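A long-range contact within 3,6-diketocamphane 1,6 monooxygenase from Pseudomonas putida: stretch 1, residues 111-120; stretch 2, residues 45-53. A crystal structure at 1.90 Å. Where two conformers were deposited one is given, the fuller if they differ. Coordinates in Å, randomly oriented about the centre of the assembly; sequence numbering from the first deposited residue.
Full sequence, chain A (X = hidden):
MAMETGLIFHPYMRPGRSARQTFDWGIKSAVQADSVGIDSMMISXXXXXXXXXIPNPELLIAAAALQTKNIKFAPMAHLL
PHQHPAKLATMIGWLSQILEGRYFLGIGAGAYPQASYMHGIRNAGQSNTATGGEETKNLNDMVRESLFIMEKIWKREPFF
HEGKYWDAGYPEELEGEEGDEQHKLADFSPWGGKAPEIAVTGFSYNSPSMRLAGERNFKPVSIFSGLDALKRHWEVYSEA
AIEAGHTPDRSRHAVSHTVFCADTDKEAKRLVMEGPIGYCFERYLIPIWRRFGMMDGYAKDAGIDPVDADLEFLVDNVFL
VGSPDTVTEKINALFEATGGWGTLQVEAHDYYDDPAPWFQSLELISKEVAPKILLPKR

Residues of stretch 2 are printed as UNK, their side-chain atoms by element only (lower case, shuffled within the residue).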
ATOM      1  N   ALA A 111      -9.026   3.873  18.083  1.00 21.11           N
ATOM      2  CA  ALA A 111      -9.469   3.582  19.448  1.00 23.26           C
ATOM      3  C   ALA A 111      -8.411   2.884  20.298  1.00 23.38           C
ATOM      4  O   ALA A 111      -8.698   2.494  21.426  1.00 24.17           O
ATOM      5  CB  ALA A 111     -10.732   2.730  19.390  1.00 29.18           C
ATOM      6  N   TYR A 112      -7.190   2.727  19.780  1.00 19.33           N
ATOM      7  CA  TYR A 112      -6.146   2.007  20.509  1.00 17.94           C
ATOM      8  C   TYR A 112      -4.997   2.950  20.882  1.00 22.48           C
ATOM      9  O   TYR A 112      -4.197   3.332  20.019  1.00 22.63           O
ATOM     10  CB  TYR A 112      -5.647   0.791  19.696  1.00 16.92           C
ATOM     11  CG  TYR A 112      -6.732  -0.257  19.553  1.00 20.31           C
ATOM     12  CD1 TYR A 112      -7.660  -0.198  18.513  1.00 20.97           C
ATOM     13  CD2 TYR A 112      -6.871  -1.271  20.503  1.00 23.09           C
ATOM     14  CE1 TYR A 112      -8.664  -1.144  18.399  1.00 23.32           C
ATOM     15  CE2 TYR A 112      -7.867  -2.223  20.398  1.00 23.71           C
ATOM     16  CZ  TYR A 112      -8.761  -2.154  19.355  1.00 27.11           C
ATOM     17  OH  TYR A 112      -9.761  -3.104  19.255  1.00 28.41           O
ATOM     18  N   PRO A 113      -4.902   3.336  22.164  1.00 22.75           N
ATOM     19  CA  PRO A 113      -3.847   4.270  22.590  0.50 21.95           C
ATOM     20  C   PRO A 113      -2.411   3.807  22.329  1.00 18.88           C
ATOM     21  O   PRO A 113      -1.530   4.645  22.146  1.00 20.11           O
ATOM     22  CB  PRO A 113      -4.093   4.430  24.102  0.50 21.37           C
ATOM     23  CG  PRO A 113      -5.040   3.342  24.477  0.50 21.32           C
ATOM     24  CD  PRO A 113      -5.850   3.048  23.255  0.50 21.89           C
ATOM     25  N   GLN A 114      -2.158   2.494  22.354  1.00 19.27           N
ATOM     26  CA  GLN A 114      -0.813   1.977  22.077  0.60 19.09           C
ATOM     27  C   GLN A 114      -0.384   2.370  20.657  1.00 20.87           C
ATOM     28  O   GLN A 114       0.764   2.727  20.418  1.00 20.81           O
ATOM     29  CB  GLN A 114      -0.748   0.450  22.235  0.60 21.21           C
ATOM     30  CG  GLN A 114      -0.965  -0.088  23.656  0.60 23.43           C
ATOM     31  CD  GLN A 114       0.214   0.189  24.573  0.60 21.63           C
ATOM     32  OE1 GLN A 114       0.462   1.327  24.944  0.60 24.57           O
ATOM     33  NE2 GLN A 114       0.950  -0.861  24.942  0.60 24.89           N
ATOM     34  N   ALA A 115      -1.326   2.301  19.718  1.00 21.15           N
ATOM     35  CA  ALA A 115      -1.058   2.697  18.322  1.00 20.29           C
ATOM     36  C   ALA A 115      -0.979   4.221  18.159  1.00 19.84           C
ATOM     37  O   ALA A 115      -0.127   4.727  17.430  1.00 17.53           O
ATOM     38  CB  ALA A 115      -2.112   2.117  17.389  1.00 16.52           C
ATOM     39  N   SER A 116      -1.881   4.952  18.818  1.00 18.57           N
ATOM     40  CA  SER A 116      -1.806   6.427  18.864  1.00 17.36           C
ATOM     41  C   SER A 116      -0.426   6.922  19.321  1.00 19.39           C
ATOM     42  O   SER A 116       0.163   7.830  18.704  1.00 19.95           O
ATOM     43  CB  SER A 116      -2.884   6.973  19.803  1.00 20.43           C
ATOM     44  OG  SER A 116      -4.180   6.659  19.322  1.00 21.51           O
ATOM     45  N   TYR A 117       0.077   6.308  20.399  1.00 19.81           N
ATOM     46  CA  TYR A 117       1.399   6.590  20.967  1.00 18.35           C
ATOM     47  C   TYR A 117       2.518   6.403  19.906  1.00 19.31           C
ATOM     48  O   TYR A 117       3.399   7.246  19.783  1.00 17.68           O
ATOM     49  CB  TYR A 117       1.664   5.660  22.153  1.00 19.72           C
ATOM     50  CG  TYR A 117       2.931   5.937  22.942  1.00 19.91           C
ATOM     51  CD1 TYR A 117       2.924   6.812  24.052  1.00 23.78           C
ATOM     52  CD2 TYR A 117       4.122   5.311  22.607  1.00 21.00           C
ATOM     53  CE1 TYR A 117       4.093   7.053  24.787  1.00 23.36           C
ATOM     54  CE2 TYR A 117       5.300   5.552  23.320  1.00 20.82           C
ATOM     55  CZ  TYR A 117       5.280   6.418  24.420  1.00 27.71           C
ATOM     56  OH  TYR A 117       6.472   6.621  25.115  1.00 21.60           O
ATOM     57  N   MET A 118       2.479   5.293  19.172  1.00 19.99           N
ATOM     58  CA  MET A 118       3.473   5.017  18.114  0.60 17.40           C
ATOM     59  C   MET A 118       3.565   6.179  17.130  1.00 15.22           C
ATOM     60  O   MET A 118       4.658   6.518  16.648  1.00 20.17           O
ATOM     61  CB  MET A 118       3.136   3.737  17.337  0.60 16.85           C
ATOM     62  CG  MET A 118       3.012   2.479  18.169  0.60 19.06           C
ATOM     63  SD  MET A 118       2.421   1.034  17.254  0.60 21.06           S
ATOM     64  CE  MET A 118       2.691  -0.244  18.473  0.60 22.90           C
ATOM     65  N   HIS A 119       2.423   6.776  16.835  1.00 16.06           N
ATOM     66  CA  HIS A 119       2.329   7.841  15.875  1.00 16.27           C
ATOM     67  C   HIS A 119       2.438   9.246  16.501  1.00 18.62           C
ATOM     68  O   HIS A 119       2.096  10.243  15.870  1.00 16.89           O
ATOM     69  CB  HIS A 119       1.068   7.663  15.018  1.00 15.46           C
ATOM     70  CG  HIS A 119       1.033   6.349  14.277  1.00 16.75           C
ATOM     71  ND1 HIS A 119       0.506   5.197  14.825  1.00 15.93           N
ATOM     72  CD2 HIS A 119       1.508   5.998  13.057  1.00 15.53           C
ATOM     73  CE1 HIS A 119       0.616   4.203  13.960  1.00 18.58           C
ATOM     74  NE2 HIS A 119       1.232   4.660  12.882  1.00 19.43           N
ATOM     75  N   GLY A 120       2.963   9.306  17.726  1.00 19.28           N
ATOM     76  CA  GLY A 120       3.295  10.587  18.349  1.00 18.87           C
ATOM     77  C   GLY A 120       2.200  11.263  19.135  1.00 23.39           C
ATOM     78  O   GLY A 120       2.345  12.433  19.488  1.00 25.77           O
ATOM     79  N   UNK A  45      -7.801  -1.497   9.932  1.00 12.46           N
ATOM     80  CA  UNK A  45      -6.422  -1.040  10.102  1.00 13.10           C
ATOM     81  C   UNK A  45      -6.046  -0.936  11.574  1.00 13.39           C
ATOM     82  O   UNK A  45      -6.693  -0.192  12.343  1.00 13.83           O
ATOM     83  c   UNK A  45      -4.830   2.341   8.799  1.00 15.12           C
ATOM     84  o   UNK A  45      -5.031   2.312   7.572  1.00 17.76           O
ATOM     85  c   UNK A  45      -4.895   1.018   9.577  1.00 13.26           C
ATOM     86  c   UNK A  45      -6.257   0.331   9.399  1.00 12.61           C
ATOM     87  o   UNK A  45      -4.617   3.411   9.411  1.00 14.69           O
ATOM     88  N   UNK A  46      -5.011  -1.681  11.976  1.00 11.84           N
ATOM     89  CA  UNK A  46      -4.485  -1.637  13.345  1.00 13.96           C
ATOM     90  C   UNK A  46      -2.985  -1.866  13.281  1.00 14.42           C
ATOM     91  O   UNK A  46      -2.550  -2.771  12.573  1.00 14.48           O
ATOM     92  n   UNK A  46      -7.354  -3.228  13.233  1.00 13.11           N
ATOM     93  c   UNK A  46      -7.423  -2.459  15.287  1.00 15.72           C
ATOM     94  c   UNK A  46      -5.072  -2.750  14.219  1.00 14.19           C
ATOM     95  c   UNK A  46      -6.568  -2.775  14.279  1.00 13.26           C
ATOM     96  n   UNK A  46      -8.695  -2.684  14.824  1.00 14.57           N
ATOM     97  c   UNK A  46      -8.630  -3.164  13.591  1.00 14.47           C
ATOM     98  N   UNK A  47      -2.220  -1.087  14.044  1.00 14.50           N
ATOM     99  CA  UNK A  47      -0.759  -1.241  14.134  1.00 16.53           C
ATOM    100  C   UNK A  47      -0.295  -1.938  15.413  1.00 17.92           C
ATOM    101  O   UNK A  47       0.852  -2.379  15.482  1.00 17.22           O
ATOM    102  c   UNK A  47      -0.079   0.127  14.008  1.00 16.74           C
ATOM    103  N   UNK A  48      -1.171  -2.055  16.419  1.00 18.42           N
ATOM    104  CA  UNK A  48      -0.727  -2.593  17.737  1.00 15.95           C
ATOM    105  C   UNK A  48      -1.387  -3.892  18.209  1.00 19.18           C
ATOM    106  O   UNK A  48      -1.024  -4.399  19.281  1.00 18.49           O
ATOM    107  o   UNK A  48      -2.299  -1.226  18.968  1.00 19.09           O
ATOM    108  c   UNK A  48      -0.917  -1.519  18.830  1.00 17.23           C
ATOM    109  N   UNK A  49      -2.323  -4.434  17.424  1.00 16.12           N
ATOM    110  CA  UNK A  49      -3.162  -5.586  17.849  1.00 17.68           C
ATOM    111  C   UNK A  49      -2.699  -6.929  17.298  1.00 20.80           C
ATOM    112  O   UNK A  49      -2.065  -6.980  16.255  1.00 26.33           O
ATOM    113  c   UNK A  49      -5.295  -4.213  18.224  1.00 18.65           C
ATOM    114  c   UNK A  49      -5.483  -4.556  19.689  1.00 24.56           C
ATOM    115  c   UNK A  49      -4.616  -5.354  17.452  1.00 18.68           C
ATOM    116  n   UNK A  49      -6.419  -5.463  19.973  1.00 22.01           N
ATOM    117  o   UNK A  49      -4.781  -4.040  20.547  1.00 26.15           O
ATOM    118  N   UNK A  50      -3.074  -8.019  17.964  1.00 20.52           N
ATOM    119  CA  UNK A  50      -2.667  -9.369  17.531  1.00 19.70           C
ATOM    120  C   UNK A  50      -3.658 -10.026  16.586  1.00 18.62           C
ATOM    121  O   UNK A  50      -3.275 -10.453  15.502  1.00 19.80           O
ATOM    122  c   UNK A  50       0.086  -9.775  19.022  1.00 25.99           C
ATOM    123  c   UNK A  50      -2.399 -10.321  18.736  1.00 22.52           C
ATOM    124  c   UNK A  50      -2.061 -11.745  18.260  1.00 19.47           C
ATOM    125  c   UNK A  50      -1.292  -9.763  19.634  1.00 24.48           C
ATOM    126  N   UNK A  51      -4.911 -10.153  17.019  1.00 16.08           N
ATOM    127  CA  UNK A  51      -5.950 -10.740  16.191  1.00 19.96           C
ATOM    128  C   UNK A  51      -6.249  -9.857  14.979  1.00 18.33           C
ATOM    129  O   UNK A  51      -6.423 -10.371  13.866  1.00 16.63           O
ATOM    130  c   UNK A  51      -8.702 -16.044  18.160  1.00 20.26           C
ATOM    131  c   UNK A  51      -7.254 -12.085  17.994  1.00 19.81           C
ATOM    132  c   UNK A  51      -8.083 -15.422  19.220  1.00 19.58           C
ATOM    133  c   UNK A  51      -8.475 -14.046  16.767  1.00 18.51           C
ATOM    134  c   UNK A  51      -6.778 -12.041  19.268  1.00 20.69           C
ATOM    135  c   UNK A  51      -7.651 -14.099  19.038  1.00 24.24           C
ATOM    136  c   UNK A  51      -8.910 -15.380  16.947  1.00 20.72           C
ATOM    137  c   UNK A  51      -7.248 -10.958  16.981  1.00 19.16           C
ATOM    138  n   UNK A  51      -7.014 -13.249  19.904  1.00 19.66           N
ATOM    139  c   UNK A  51      -7.826 -13.402  17.820  1.00 19.22           C
ATOM    140  N   UNK A  52      -6.301  -8.538  15.202  1.00 15.56           N
ATOM    141  CA  UNK A  52      -6.617  -7.602  14.131  1.00 18.97           C
ATOM    142  C   UNK A  52      -5.272  -7.128  13.584  1.00 16.34           C
ATOM    143  O   UNK A  52      -4.728  -6.121  14.021  1.00 15.42           O
ATOM    144  c   UNK A  52      -7.464  -6.439  14.660  1.00 16.03           C
ATOM    145  o   UNK A  52      -7.289  -7.144  17.411  1.00 20.01           O
ATOM    146  c   UNK A  52      -8.448  -7.035  16.974  1.00 23.13           C
ATOM    147  c   UNK A  52      -8.692  -6.875  15.475  1.00 19.45           C
ATOM    148  o   UNK A  52      -9.453  -7.089  17.737  1.00 20.20           O
ATOM    149  N   UNK A  53      -4.724  -7.893  12.649  1.00 14.94           N
ATOM    150  CA  UNK A  53      -3.293  -7.793  12.351  1.00 15.39           C
ATOM    151  C   UNK A  53      -2.975  -7.227  10.961  1.00 15.14           C
ATOM    152  O   UNK A  53      -1.995  -7.633  10.342  1.00 14.31           O
ATOM    153  n   UNK A  53      -2.461 -11.392  11.589  1.00 16.80           N
ATOM    154  c   UNK A  53      -2.613  -9.166  12.575  1.00 15.46           C
ATOM    155  o   UNK A  53      -4.156 -10.043  10.991  1.00 18.26           O
ATOM    156  c   UNK A  53      -3.151 -10.243  11.657  1.00 15.55           C
TER
HETATM  157  O   HOH W   1     -10.981  -3.156  16.496  1.00 46.47           O

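Position 45 carries three carbons in an extended chain, the third bearing two oxygens. None of these atoms comes within contact distance of stretch 1, and both oxygens are hydrogen-bonded elsewhere in the structure; a carboxylate on two methylenes makes this Glu45.

At position 46 one carbon leads to a five-membered ring of three carbons and two nitrogens. CB leaves sideways, but the ring swings nearer stretch 1 and meets the Tyr112 ring obliquely, the planes at 68°. This imidazole belongs to His46, whose CD2 lies 3.6 Å from CE1 of Tyr112. A water joins the same side chains, 2.9 Å from NE2 of His46 and 3.0 Å from OH of Tyr112.

Position 47 has a single side-chain carbon, CB, which lies 4.2 Å from SD of Met118, 4.4 Å from CB of Ala115 and 4.1 Å from CE1 of His119, near the plane of that imidazole. Small as it is, it points toward stretch 1 and touches three residues there. The residue is Ala47.

Position 48 shows one carbon followed by one oxygen, without a further branch. CB packs 3.9 Å from CB of Gln114 and 3.8 Å from CE of Met118, while the oxygen touches Ala115 without a hydrogen bond. This is Ser48, its OG 3.7 Å from CB of Ala115 and its CA 5.3 Å from CA of Ala115.

At position 49 three carbons end in one oxygen and one nitrogen, and the second carbon sits over a face of the Tyr112 ring in a CH-pi contact. The amide identifies Gln49: CG is 4.1 Å from the centroid of the Tyr112 ring, and CD comes 3.4 Å from CE2 of Tyr112.

Position 50 has four carbons, forked at the first with one arm two carbons long; at position 51 one carbon leads to fused five- and six-membered rings holding eight carbons and one nitrogen. Neither reaches stretch 1. They are Ile50 and Trp51.

Position 52 again has three carbons and a terminal pair of oxygens, one of them near the Tyr112 hydroxyl. It is Glu52, with OE2 4.3 Å from OH of Tyr112. Its OE1 accepts a hydrogen bond from NE2 of Gln49 at 3.2 Å, tying down the amide beside Tyr112. Position 53, two carbons ending in one oxygen and one nitrogen, is out of reach, like 50 and 51; it is Asn53.

The contact buries 350 Å², summed over both sides, without a direct hydrogen bond between the stretches. Close packing, supplemented by one bridging water, joins the segments.

Stretch 2 45-53: EHASQIWEN
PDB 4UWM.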